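Local coordinates for protein Endonuclease/exonuclease/phosphatase (Beutenbergia cavernae DSM 12333, PDB 4RUW) that is of unknown specific function but belongs to the endonuclease/exonuclease/phosphatase family, pairing a DNase I-like fold with an immunoglobulin-like domain and carrying a bound zinc ion, at residues Arg54-Met59 with Val186-Leu191; Pro165-Asn170 with Lys214-Ile219; Thr301-Val306 with Leu328-Ala333. All coordinates share one frame; numbering follows the deposited sequence.

Interaction 1 (Arg54-Met59 with Val186-Leu191)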
ATOM      1  N   ARG A  54       1.957 -21.732   2.036  1.00 24.18           N
ATOM      2  CA  ARG A  54       2.648 -20.521   1.719  1.00 21.64           C
ATOM      3  C   ARG A  54       1.761 -19.274   1.718  1.00 17.57           C
ATOM      4  O   ARG A  54       2.189 -18.263   1.277  1.00 17.25           O
ATOM      5  CB  ARG A  54       3.400 -20.657   0.417  1.00 24.78           C
ATOM      6  CG  ARG A  54       4.334 -21.841   0.400  1.00 28.19           C
ATOM      7  CD  ARG A  54       5.593 -21.504   1.106  1.00 31.54           C
ATOM      8  NE  ARG A  54       6.455 -20.664   0.303  1.00 34.19           N
ATOM      9  CZ  ARG A  54       7.706 -20.383   0.613  1.00 36.89           C
ATOM     10  NH1 ARG A  54       8.228 -20.842   1.720  1.00 37.30           N
ATOM     11  NH2 ARG A  54       8.426 -19.635  -0.171  1.00 37.64           N
ATOM     12  N   ASP A  55       0.548 -19.407   2.243  1.00 17.60           N
ATOM     13  CA  ASP A  55      -0.397 -18.296   2.323  1.00 16.92           C
ATOM     14  C   ASP A  55      -0.108 -17.320   3.443  1.00 15.24           C
ATOM     15  O   ASP A  55       0.354 -17.701   4.518  1.00 17.08           O
ATOM     16  CB  ASP A  55      -1.825 -18.831   2.504  1.00 21.03           C
ATOM     17  CG  ASP A  55      -2.350 -19.531   1.268  1.00 27.04           C
ATOM     18  OD1 ASP A  55      -1.843 -19.254   0.164  0.61 28.80           O
ATOM     19  OD2 ASP A  55      -3.280 -20.354   1.401  0.51 29.96           O
ATOM     20  N   LEU A  56      -0.403 -16.054   3.178  1.00 14.18           N
ATOM     21  CA  LEU A  56      -0.277 -15.004   4.182  1.00 13.94           C
ATOM     22  C   LEU A  56      -1.409 -14.006   4.003  1.00 12.69           C
ATOM     23  O   LEU A  56      -1.553 -13.440   2.924  1.00 13.87           O
ATOM     24  CB  LEU A  56       1.049 -14.272   4.015  1.00 14.88           C
ATOM     25  CG  LEU A  56       1.359 -13.205   5.061  1.00 15.39           C
ATOM     26  CD1 LEU A  56       1.622 -13.846   6.416  1.00 17.38           C
ATOM     27  CD2 LEU A  56       2.546 -12.358   4.615  1.00 17.26           C
ATOM     28  N   ARG A  57      -2.210 -13.796   5.041  1.00 12.17           N
ATOM     29  CA  ARG A  57      -3.249 -12.783   4.996  1.00 11.80           C
ATOM     30  C   ARG A  57      -2.771 -11.554   5.759  1.00 11.85           C
ATOM     31  O   ARG A  57      -2.443 -11.632   6.950  1.00 12.32           O
ATOM     32  CB  ARG A  57      -4.570 -13.308   5.561  1.00 12.97           C
ATOM     33  CG  ARG A  57      -5.661 -12.246   5.608  1.00 12.79           C
ATOM     34  CD  ARG A  57      -7.023 -12.820   5.975  1.00 13.70           C
ATOM     35  NE  ARG A  57      -7.682 -13.346   4.786  1.00 16.22           N
ATOM     36  CZ  ARG A  57      -8.993 -13.537   4.662  1.00 15.73           C
ATOM     37  NH1 ARG A  57      -9.815 -13.268   5.670  1.00 18.13           N
ATOM     38  NH2 ARG A  57      -9.483 -14.001   3.521  1.00 17.58           N
ATOM     39  N   VAL A  58      -2.718 -10.433   5.056  1.00 12.05           N
ATOM     40  CA  VAL A  58      -2.231  -9.175   5.601  1.00 12.91           C
ATOM     41  C   VAL A  58      -3.357  -8.169   5.549  1.00 12.52           C
ATOM     42  O   VAL A  58      -3.975  -7.969   4.496  1.00 13.77           O
ATOM     43  CB  VAL A  58      -1.050  -8.629   4.769  1.00 14.66           C
ATOM     44  CG1 VAL A  58      -0.605  -7.258   5.288  1.00 15.99           C
ATOM     45  CG2 VAL A  58       0.093  -9.616   4.786  1.00 16.22           C
HETATM   46  N   MSE A  59      -3.613  -7.534   6.682  1.00 12.16           N
HETATM   47  CA  MSE A  59      -4.648  -6.525   6.770  1.00 11.95           C
HETATM   48  C   MSE A  59      -4.037  -5.190   7.153  1.00 11.42           C
HETATM   49  O   MSE A  59      -3.081  -5.139   7.929  1.00 12.85           O
HETATM   50  CB  MSE A  59      -5.660  -6.961   7.822  1.00 12.64           C
HETATM   51  CG  MSE A  59      -6.797  -5.971   8.085  1.00 13.58           C
HETATM   52 SE   MSE A  59      -8.124  -6.643   9.325  0.65 14.89          SE
HETATM   53  CE  MSE A  59      -9.458  -5.242   9.062  1.00 18.09           C
ATOM     54  N   VAL A 186       8.413 -10.530  11.006  0.67 12.80           N
ATOM     55  CA  VAL A 186       7.572 -11.584  11.554  0.67 12.72           C
ATOM     56  C   VAL A 186       8.025 -12.938  11.009  0.67 12.97           C
ATOM     57  O   VAL A 186       8.294 -13.071   9.813  0.67 13.77           O
ATOM     58  CB  VAL A 186       6.102 -11.343  11.164  0.67 14.46           C
ATOM     59  CG1 VAL A 186       5.221 -12.463  11.671  0.67 17.08           C
ATOM     60  CG2 VAL A 186       5.625 -10.004  11.709  0.67 13.86           C
ATOM     61  N   ASP A 187       8.133 -13.936  11.883  1.00 13.43           N
ATOM     62  CA  ASP A 187       8.522 -15.279  11.466  1.00 14.10           C
ATOM     63  C   ASP A 187       7.270 -16.129  11.260  1.00 13.78           C
ATOM     64  O   ASP A 187       6.669 -16.615  12.218  1.00 15.23           O
ATOM     65  CB  ASP A 187       9.444 -15.910  12.506  1.00 15.33           C
ATOM     66  CG  ASP A 187       9.981 -17.248  12.063  1.00 17.31           C
ATOM     67  OD1 ASP A 187       9.799 -17.612  10.881  1.00 17.79           O
ATOM     68  OD2 ASP A 187      10.594 -17.941  12.899  1.00 19.51           O
ATOM     69  N   VAL A 188       6.857 -16.270  10.007  1.00 14.87           N
ATOM     70  CA  VAL A 188       5.598 -16.921   9.683  1.00 15.63           C
ATOM     71  C   VAL A 188       5.821 -18.398   9.358  1.00 15.24           C
ATOM     72  O   VAL A 188       6.578 -18.731   8.448  1.00 15.42           O
ATOM     73  CB  VAL A 188       4.939 -16.239   8.476  1.00 16.56           C
ATOM     74  CG1 VAL A 188       3.602 -16.884   8.165  1.00 18.28           C
ATOM     75  CG2 VAL A 188       4.776 -14.744   8.738  1.00 17.33           C
ATOM     76  N   PRO A 189       5.165 -19.298  10.106  1.00 17.52           N
ATOM     77  CA  PRO A 189       5.310 -20.736   9.844  1.00 18.75           C
ATOM     78  C   PRO A 189       5.011 -21.067   8.384  1.00 18.15           C
ATOM     79  O   PRO A 189       3.985 -20.633   7.854  1.00 19.39           O
ATOM     80  CB  PRO A 189       4.255 -21.366  10.761  1.00 20.77           C
ATOM     81  CG  PRO A 189       4.095 -20.375  11.870  1.00 22.24           C
ATOM     82  CD  PRO A 189       4.260 -19.026  11.237  1.00 20.31           C
ATOM     83  N   GLY A 190       5.916 -21.803   7.743  1.00 17.34           N
ATOM     84  CA  GLY A 190       5.765 -22.185   6.349  1.00 18.54           C
ATOM     85  C   GLY A 190       6.381 -21.213   5.356  1.00 17.14           C
ATOM     86  O   GLY A 190       6.737 -21.600   4.241  1.00 19.98           O
ATOM     87  N   LEU A 191       6.502 -19.950   5.748  1.00 16.41           N
ATOM     88  CA  LEU A 191       7.034 -18.918   4.862  1.00 16.30           C
ATOM     89  C   LEU A 191       8.416 -18.475   5.285  1.00 15.86           C
ATOM     90  O   LEU A 191       9.263 -18.180   4.446  1.00 19.09           O
ATOM     91  CB  LEU A 191       6.129 -17.685   4.849  1.00 17.20           C
ATOM     92  CG  LEU A 191       4.854 -17.734   4.008  1.00 18.31           C
ATOM     93  CD1 LEU A 191       3.804 -18.621   4.648  1.00 20.81           C
ATOM     94  CD2 LEU A 191       4.313 -16.327   3.778  1.00 18.56           C
TER
HETATM   95  O   HOH W   1      10.601 -18.888   1.852  1.00 45.73           O
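Arg54 reaches across to the turn at Gly190 and supplies the direct polar link between the two segments. Its NH1 donates to Gly190 O at 3.0 Å, meeting a lone pair in the carbonyl plane, with an N-H...O angle of 147°. The side chain is bent at chi2 (-81°) and chi3, and CD also lies against that oxygen. A water adds a second link, accepting from Arg54 NH2 and donating to Leu191 O. The guanidinium has further holds outside, NE on Leu330 O and NH2 on Gly331 O, so three backbone carbonyls fix its rotation.

The apolar part centres on Leu191, which lays its isobutyl end against the backbone of Arg54 and Asp55, where the strand begins. Leu191 CD1 sits 3.6 Å from both Arg54 C and Asp55 O, while Leu191 CD2 meets Leu56 CB at 3.9 Å. Deeper in, Leu56 CD1 faces both methyls of Val188, CG1 and CG2 each 4.0 Å away, the two side chains crossing obliquely.

Strands 55-62 and 179-188 belong to different six-stranded sheets; Leu56 and Val188 link the two near one end, consistent with the two-layer beta sandwich of the DNase I-like fold.

Interaction 2 (Pro165-Asn170 with Lys214-Ile219)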
ATOM      1  N   PRO A 165      11.637   8.236  11.849  1.00 13.51           N
ATOM      2  CA  PRO A 165      10.828   9.454  11.739  1.00 14.23           C
ATOM      3  C   PRO A 165      10.707   9.927  10.296  1.00 13.30           C
ATOM      4  O   PRO A 165      11.659   9.795   9.522  1.00 14.90           O
ATOM      5  CB  PRO A 165      11.622  10.470  12.562  1.00 16.03           C
ATOM      6  CG  PRO A 165      13.041   9.966  12.526  1.00 18.26           C
ATOM      7  CD  PRO A 165      12.922   8.473  12.537  1.00 16.00           C
ATOM      8  N   LEU A 166       9.557  10.490   9.945  1.00 12.69           N
ATOM      9  CA  LEU A 166       9.332  11.013   8.607  1.00 13.63           C
ATOM     10  C   LEU A 166       9.044  12.509   8.740  1.00 16.88           C
ATOM     11  O   LEU A 166       8.251  12.908   9.572  1.00 22.67           O
ATOM     12  CB  LEU A 166       8.169  10.266   7.939  1.00 13.76           C
ATOM     13  CG  LEU A 166       8.350   8.749   7.804  1.00 12.97           C
ATOM     14  CD1 LEU A 166       7.076   8.098   7.295  1.00 14.15           C
ATOM     15  CD2 LEU A 166       9.516   8.399   6.895  1.00 14.18           C
ATOM     16  N   PRO A 167       9.683  13.341   7.908  1.00 17.76           N
ATOM     17  CA  PRO A 167       9.736  14.796   8.090  1.00 18.57           C
ATOM     18  C   PRO A 167       8.466  15.525   7.657  1.00 15.61           C
ATOM     19  O   PRO A 167       7.754  15.031   6.801  1.00 16.63           O
ATOM     20  CB  PRO A 167      10.872  15.197   7.148  1.00 21.36           C
ATOM     21  CG  PRO A 167      10.731  14.244   6.014  1.00 21.35           C
ATOM     22  CD  PRO A 167      10.385  12.930   6.677  1.00 19.58           C
ATOM     23  N   ASN A 168       8.220  16.702   8.228  1.00 14.89           N
ATOM     24  CA  ASN A 168       7.220  17.638   7.717  1.00 14.40           C
ATOM     25  C   ASN A 168       7.837  19.026   7.538  1.00 13.74           C
ATOM     26  O   ASN A 168       7.267  20.038   7.934  1.00 14.91           O
ATOM     27  CB  ASN A 168       6.000  17.716   8.640  1.00 15.19           C
ATOM     28  CG  ASN A 168       4.889  16.757   8.231  1.00 14.16           C
ATOM     29  OD1 ASN A 168       4.566  15.831   8.964  1.00 15.48           O
ATOM     30  ND2 ASN A 168       4.295  16.988   7.063  1.00 13.80           N
ATOM     31  N   GLU A 169       9.021  19.068   6.939  1.00 14.28           N
ATOM     32  CA  GLU A 169       9.786  20.309   6.850  1.00 14.95           C
ATOM     33  C   GLU A 169       9.128  21.379   5.979  1.00 15.11           C
ATOM     34  O   GLU A 169       9.246  22.563   6.260  1.00 16.46           O
ATOM     35  CB  GLU A 169      11.217  20.013   6.386  1.00 16.12           C
ATOM     36  CG  GLU A 169      12.155  21.218   6.339  1.00 17.00           C
ATOM     37  CD  GLU A 169      12.476  21.818   7.705  1.00 16.88           C
ATOM     38  OE1 GLU A 169      12.174  21.194   8.748  1.00 18.11           O
ATOM     39  OE2 GLU A 169      13.040  22.934   7.732  1.00 18.05           O
ATOM     40  N   ASN A 170       8.440  20.978   4.920  1.00 14.67           N
ATOM     41  CA  ASN A 170       7.770  21.972   4.082  1.00 15.29           C
ATOM     42  C   ASN A 170       6.527  22.551   4.745  1.00 15.43           C
ATOM     43  O   ASN A 170       6.272  23.748   4.664  1.00 17.61           O
ATOM     44  CB  ASN A 170       7.436  21.396   2.711  1.00 15.74           C
ATOM     45  CG  ASN A 170       8.673  20.967   1.960  1.00 16.19           C
ATOM     46  OD1 ASN A 170       9.450  21.804   1.498  1.00 17.86           O
ATOM     47  ND2 ASN A 170       8.873  19.658   1.840  1.00 17.28           N
ATOM     48  N   LYS A 214       6.014  13.483  -0.561  1.00 11.84           N
ATOM     49  CA  LYS A 214       7.096  12.998  -1.415  1.00 12.16           C
ATOM     50  C   LYS A 214       8.363  12.694  -0.625  1.00 11.76           C
ATOM     51  O   LYS A 214       8.999  11.652  -0.820  1.00 12.63           O
ATOM     52  CB  LYS A 214       7.396  14.013  -2.517  1.00 12.85           C
ATOM     53  CG  LYS A 214       6.322  14.062  -3.589  1.00 14.18           C
ATOM     54  CD  LYS A 214       6.389  15.336  -4.410  1.00 18.48           C
ATOM     55  CE  LYS A 214       7.710  15.494  -5.110  1.00 20.68           C
ATOM     56  NZ  LYS A 214       7.747  16.758  -5.908  1.00 19.85           N
ATOM     57  N   GLU A 215       8.749  13.597   0.268  1.00 11.94           N
ATOM     58  CA  GLU A 215       9.956  13.357   1.054  1.00 12.08           C
ATOM     59  C   GLU A 215       9.789  12.191   2.023  1.00 11.38           C
ATOM     60  O   GLU A 215      10.713  11.393   2.222  1.00 12.68           O
ATOM     61  CB  GLU A 215      10.374  14.617   1.797  1.00 13.57           C
ATOM     62  CG  GLU A 215      10.788  15.740   0.852  1.00 16.27           C
ATOM     63  CD  GLU A 215      11.720  16.731   1.499  0.67 16.83           C
ATOM     64  OE1 GLU A 215      11.415  17.193   2.615  0.65 18.89           O
ATOM     65  OE2 GLU A 215      12.767  17.034   0.895  0.70 15.48           O
ATOM     66  N   GLN A 216       8.607  12.069   2.616  1.00 11.22           N
ATOM     67  CA  GLN A 216       8.308  10.947   3.496  1.00 11.49           C
ATOM     68  C   GLN A 216       8.382   9.642   2.726  1.00 11.26           C
ATOM     69  O   GLN A 216       8.987   8.669   3.181  1.00 11.47           O
ATOM     70  CB  GLN A 216       6.916  11.122   4.103  1.00 11.93           C
ATOM     71  CG  GLN A 216       6.805  12.327   5.007  1.00 12.48           C
ATOM     72  CD  GLN A 216       5.378  12.661   5.403  1.00 12.28           C
ATOM     73  OE1 GLN A 216       4.404  12.074   4.915  1.00 12.84           O
ATOM     74  NE2 GLN A 216       5.249  13.617   6.313  1.00 14.35           N
ATOM     75  N   LEU A 217       7.749   9.611   1.561  1.00 11.35           N
ATOM     76  CA  LEU A 217       7.735   8.395   0.767  1.00 11.75           C
ATOM     77  C   LEU A 217       9.138   7.964   0.329  1.00 11.23           C
ATOM     78  O   LEU A 217       9.440   6.772   0.305  1.00 12.08           O
ATOM     79  CB  LEU A 217       6.797   8.534  -0.426  1.00 12.16           C
ATOM     80  CG  LEU A 217       6.635   7.286  -1.296  1.00 12.10           C
ATOM     81  CD1 LEU A 217       6.035   6.110  -0.518  1.00 14.03           C
ATOM     82  CD2 LEU A 217       5.800   7.615  -2.507  1.00 13.32           C
ATOM     83  N   ARG A 218       9.983   8.925  -0.046  0.51 11.84           N
ATOM     84  CA  ARG A 218      11.375   8.620  -0.388  0.51 12.67           C
ATOM     85  C   ARG A 218      12.031   7.836   0.728  0.51 11.98           C
ATOM     86  O   ARG A 218      12.693   6.827   0.494  0.51 13.22           O
ATOM     87  CB  ARG A 218      12.173   9.898  -0.601  0.51 14.13           C
ATOM     88  CG  ARG A 218      11.866  10.600  -1.887  0.51 16.07           C
ATOM     89  CD  ARG A 218      12.462   9.903  -3.103  0.51 17.03           C
ATOM     90  NE  ARG A 218      12.779  10.889  -4.138  0.51 17.21           N
ATOM     91  CZ  ARG A 218      12.906  10.602  -5.432  0.51 17.34           C
ATOM     92  NH1 ARG A 218      13.168  11.562  -6.315  0.51 17.41           N
ATOM     93  NH2 ARG A 218      12.751   9.353  -5.856  0.51 15.23           N
ATOM     94  N   ILE A 219      11.870   8.327   1.949  1.00 12.11           N
ATOM     95  CA  ILE A 219      12.509   7.696   3.101  1.00 12.62           C
ATOM     96  C   ILE A 219      11.926   6.297   3.324  1.00 11.88           C
ATOM     97  O   ILE A 219      12.661   5.331   3.531  1.00 12.78           O
ATOM     98  CB  ILE A 219      12.362   8.559   4.353  1.00 12.89           C
ATOM     99  CG1 ILE A 219      13.188   9.831   4.188  1.00 14.75           C
ATOM    100  CG2 ILE A 219      12.810   7.801   5.595  1.00 13.76           C
ATOM    101  CD1 ILE A 219      12.806  10.932   5.125  1.00 18.05           C
TER
HETATM  102  O   HOH W   2       9.592  17.094   4.790  1.00 18.85           O
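Gln216 runs alongside Pro167 in the opposite sense, and its amide meets the proline carbonyl. Gln216 NE2 donates to Pro167 O at 2.9 Å, with an N-H...O angle of 162°. The oxygen lies close to the amide plane of Gln216, whereas the donor is tilted 34° from the carbonyl plane. The glutamine chain is extended beyond CG, with CD anti to CA (chi2 169°), and its CG packs on Leu166 CB at 3.8 Å. A second bond, from NE2 to Ser202 OG, helps hold the amide in place. The amide of Asn168 stands nearly perpendicular to that of Gln216, and its own ND2 is bound to Asp212 and Ser202.

Ile219 provides the apolar end of the contact. It approaches Pro167 tip to tip, CD1 against the ring at Pro167 CD (3.5 Å), and passes Leu166 in the opposite sense, where Ile219 CG2 touches Leu166 CD2 at 3.6 Å. At the other end Asn170 and Glu215 cross at about a right angle; Asn170 ND2 bonds to Asp212, and a water joins the pair of segments by accepting from Glu169 N and donating to Glu215 OE1.

Segment 165-170, which carries on from strand 157-166, an outermost strand of its sheet, packs against helix 207-222. Leu166 also touches Val220 of that helix and Arg179 of the neighbouring strand 179-188, while the helix turns Lys214 and Leu217 to helix 251-260.

Interaction 3 (Thr301-Val306 with Leu328-Ala333)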
ATOM      1  N   THR A 301       6.646  -7.217  -2.163  1.00 11.45           N
ATOM      2  CA  THR A 301       7.839  -7.415  -2.968  1.00 11.77           C
ATOM      3  C   THR A 301       7.653  -8.572  -3.956  1.00 11.67           C
ATOM      4  O   THR A 301       6.665  -9.310  -3.867  1.00 12.55           O
ATOM      5  CB  THR A 301       9.049  -7.660  -2.051  1.00 12.37           C
ATOM      6  OG1 THR A 301       8.814  -8.824  -1.261  1.00 12.55           O
ATOM      7  CG2 THR A 301       9.290  -6.445  -1.143  1.00 13.88           C
ATOM      8  N   PRO A 302       8.580  -8.725  -4.922  1.00 11.94           N
ATOM      9  CA  PRO A 302       8.301  -9.638  -6.042  1.00 12.65           C
ATOM     10  C   PRO A 302       8.120 -11.110  -5.670  1.00 13.02           C
ATOM     11  O   PRO A 302       7.489 -11.830  -6.443  1.00 14.20           O
ATOM     12  CB  PRO A 302       9.519  -9.449  -6.958  1.00 13.96           C
ATOM     13  CG  PRO A 302       9.917  -8.027  -6.704  1.00 13.68           C
ATOM     14  CD  PRO A 302       9.736  -7.856  -5.225  1.00 13.31           C
ATOM     15  N   ALA A 303       8.653 -11.558  -4.537  1.00 12.75           N
ATOM     16  CA  ALA A 303       8.498 -12.963  -4.153  1.00 13.80           C
ATOM     17  C   ALA A 303       7.038 -13.349  -3.902  1.00 13.40           C
ATOM     18  O   ALA A 303       6.696 -14.530  -3.942  1.00 14.83           O
ATOM     19  CB  ALA A 303       9.347 -13.296  -2.934  1.00 15.41           C
ATOM     20  N   PHE A 304       6.190 -12.365  -3.617  1.00 12.85           N
ATOM     21  CA  PHE A 304       4.784 -12.634  -3.358  1.00 12.53           C
ATOM     22  C   PHE A 304       3.944 -12.671  -4.627  1.00 13.22           C
ATOM     23  O   PHE A 304       4.128 -11.866  -5.538  1.00 14.83           O
ATOM     24  CB  PHE A 304       4.196 -11.576  -2.427  1.00 13.00           C
ATOM     25  CG  PHE A 304       4.578 -11.743  -0.996  1.00 12.80           C
ATOM     26  CD1 PHE A 304       3.975 -12.719  -0.214  1.00 13.13           C
ATOM     27  CD2 PHE A 304       5.523 -10.915  -0.422  1.00 13.53           C
ATOM     28  CE1 PHE A 304       4.313 -12.876   1.106  1.00 13.52           C
ATOM     29  CE2 PHE A 304       5.863 -11.063   0.908  1.00 14.07           C
ATOM     30  CZ  PHE A 304       5.253 -12.043   1.671  1.00 14.18           C
ATOM     31  N   ASP A 305       3.002 -13.608  -4.659  1.00 14.26           N
ATOM     32  CA  ASP A 305       1.888 -13.564  -5.593  1.00 15.17           C
ATOM     33  C   ASP A 305       0.668 -13.072  -4.836  1.00 13.62           C
ATOM     34  O   ASP A 305       0.555 -13.273  -3.628  1.00 15.09           O
ATOM     35  CB  ASP A 305       1.573 -14.953  -6.133  1.00 19.03           C
ATOM     36  CG  ASP A 305       2.611 -15.449  -7.088  0.64 24.80           C
ATOM     37  OD1 ASP A 305       3.474 -14.644  -7.490  0.37 27.59           O
ATOM     38  OD2 ASP A 305       2.552 -16.640  -7.450  0.33 27.84           O
ATOM     39  N   VAL A 306      -0.260 -12.450  -5.544  1.00 13.25           N
ATOM     40  CA  VAL A 306      -1.498 -11.999  -4.927  1.00 12.93           C
ATOM     41  C   VAL A 306      -2.626 -12.945  -5.314  1.00 13.19           C
ATOM     42  O   VAL A 306      -2.852 -13.201  -6.493  1.00 15.17           O
ATOM     43  CB  VAL A 306      -1.848 -10.563  -5.357  1.00 13.54           C
ATOM     44  CG1 VAL A 306      -3.008 -10.041  -4.527  1.00 14.69           C
ATOM     45  CG2 VAL A 306      -0.632  -9.656  -5.200  1.00 14.53           C
ATOM     46  N   LEU A 328      -2.091 -13.230   0.188  1.00 12.79           N
ATOM     47  CA  LEU A 328      -0.867 -13.333  -0.597  1.00 13.32           C
ATOM     48  C   LEU A 328      -0.346 -14.758  -0.517  1.00 13.26           C
ATOM     49  O   LEU A 328      -0.759 -15.533   0.345  1.00 14.53           O
ATOM     50  CB  LEU A 328       0.190 -12.372  -0.044  1.00 13.54           C
ATOM     51  CG  LEU A 328      -0.261 -10.923   0.173  1.00 13.42           C
ATOM     52  CD1 LEU A 328       0.882 -10.093   0.749  1.00 15.43           C
ATOM     53  CD2 LEU A 328      -0.784 -10.312  -1.127  1.00 14.66           C
ATOM     54  N   ARG A 329       0.577 -15.103  -1.411  1.00 13.95           N
ATOM     55  CA  ARG A 329       1.205 -16.415  -1.391  1.00 13.86           C
ATOM     56  C   ARG A 329       2.675 -16.224  -1.698  1.00 13.80           C
ATOM     57  O   ARG A 329       3.021 -15.560  -2.665  1.00 15.08           O
ATOM     58  CB  ARG A 329       0.560 -17.321  -2.433  1.00 16.97           C
ATOM     59  CG  ARG A 329       1.089 -18.740  -2.423  1.00 20.97           C
ATOM     60  CD  ARG A 329       0.233 -19.625  -3.303  1.00 24.13           C
ATOM     61  NE  ARG A 329      -1.127 -19.709  -2.782  1.00 26.94           N
ATOM     62  CZ  ARG A 329      -2.208 -19.908  -3.529  1.00 30.27           C
ATOM     63  NH1 ARG A 329      -2.097 -20.035  -4.842  1.00 32.47           N
ATOM     64  NH2 ARG A 329      -3.404 -19.967  -2.960  1.00 32.02           N
ATOM     65  N   LEU A 330       3.542 -16.781  -0.886  1.00 14.42           N
ATOM     66  CA  LEU A 330       4.957 -16.583  -1.084  1.00 16.08           C
ATOM     67  C   LEU A 330       5.515 -17.646  -1.996  1.00 18.63           C
ATOM     68  O   LEU A 330       5.415 -18.814  -1.718  1.00 20.77           O
ATOM     69  CB  LEU A 330       5.687 -16.609   0.260  1.00 17.33           C
ATOM     70  CG  LEU A 330       7.167 -16.269   0.254  1.00 18.22           C
ATOM     71  CD1 LEU A 330       7.390 -14.873  -0.286  1.00 18.11           C
ATOM     72  CD2 LEU A 330       7.737 -16.403   1.660  1.00 21.23           C
ATOM     73  N   GLY A 331       6.108 -17.201  -3.088  1.00 20.09           N
ATOM     74  CA  GLY A 331       6.801 -18.085  -4.005  1.00 23.00           C
ATOM     75  C   GLY A 331       8.254 -18.263  -3.643  1.00 24.15           C
ATOM     76  O   GLY A 331       8.684 -17.955  -2.558  1.00 26.17           O
ATOM     77  N   GLY A 332       9.008 -18.786  -4.594  1.00 26.89           N
ATOM     78  CA  GLY A 332      10.440 -18.941  -4.474  1.00 30.02           C
ATOM     79  C   GLY A 332      11.205 -17.656  -4.681  1.00 31.61           C
ATOM     80  O   GLY A 332      10.652 -16.636  -5.071  1.00 31.79           O
ATOM     81  N   ALA A 333      12.493 -17.700  -4.384  1.00 32.92           N
ATOM     82  CA  ALA A 333      13.297 -16.517  -4.521  1.00 32.05           C
ATOM     83  C   ALA A 333      13.295 -16.092  -5.980  1.00 29.57           C
ATOM     84  O   ALA A 333      13.603 -16.856  -6.883  1.00 30.67           O
ATOM     85  CB  ALA A 333      14.722 -16.790  -4.065  1.00 33.02           C
TER
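Phe304, Asp305 and Val306 pair with Leu330, Arg329 and Leu328 in antiparallel register, the short strand axes 4.5 Å apart at closest approach and 151° between their directions, with Asp305 and Arg329 as the hydrogen-bonded pair (Asp305 N to Arg329 O 2.8 Å, Arg329 N to Asp305 O 2.9 Å).

The ring of Phe304 is held between two leucines. Leu330 CD1 forms a CH-pi contact over the centre of one face, 3.9 Å from the ring centroid and 10° off the normal. Over the opposite face lies Leu328 CD1, offset toward the rim, while Leu328 CB meets Phe304 CD1 at 3.8 Å. Leu330 CD1 also touches Ala303 CB at 3.7 Å. Val306 and Leu328 run alongside in the same direction, both valine methyls about 4.1 Å from Leu328 CD2.

On the other face of the sheet, Asp305 and Arg329 are a directly paired couple, but their charged ends turn to different partners: Asp305 OD1 forms a salt bridge with Arg362, and Arg329 NE one with Asp55. Arg362 also binds the carbonyls of Pro302 and Phe304. Just beyond the strand ends, Gly331 N donates to Ala303 O at 2.9 Å, carrying the pairing into the type I turn from Thr301 to Phe304.

This is an antiparallel pair at the edge of a mixed sheet, strand 304-311 being outermost within the chain beside strand 324-330, in one of the two main sheets of the DNase I-like fold. The chain continues from Gly331 toward the first strand, 334-342, of the immunoglobulin-like domain.

How the interactions relate
Interactions 1 and 3 are neighbours, their centres about 11 Å apart, and meet in one sheet, where Leu56 O and Leu328 N are probably hydrogen-bonded. Interaction 3 joins adjacent strands within that sheet by backbone pairing, whereas interaction 1 joins it to the other sheet through side chains and a turn. Interaction 2 lies about 30 Å from interaction 1 by centres, yet reaches the same second sheet through adjacent strands 157-166 and 179-188; there a helix and loop meet through an amide and apolar tips. All three are partly buried; interaction 2 also buries the amides of Gln216 and Asn168, whereas Arg54, Asp305 and Arg329 of interactions 1 and 3 are at least partly exposed.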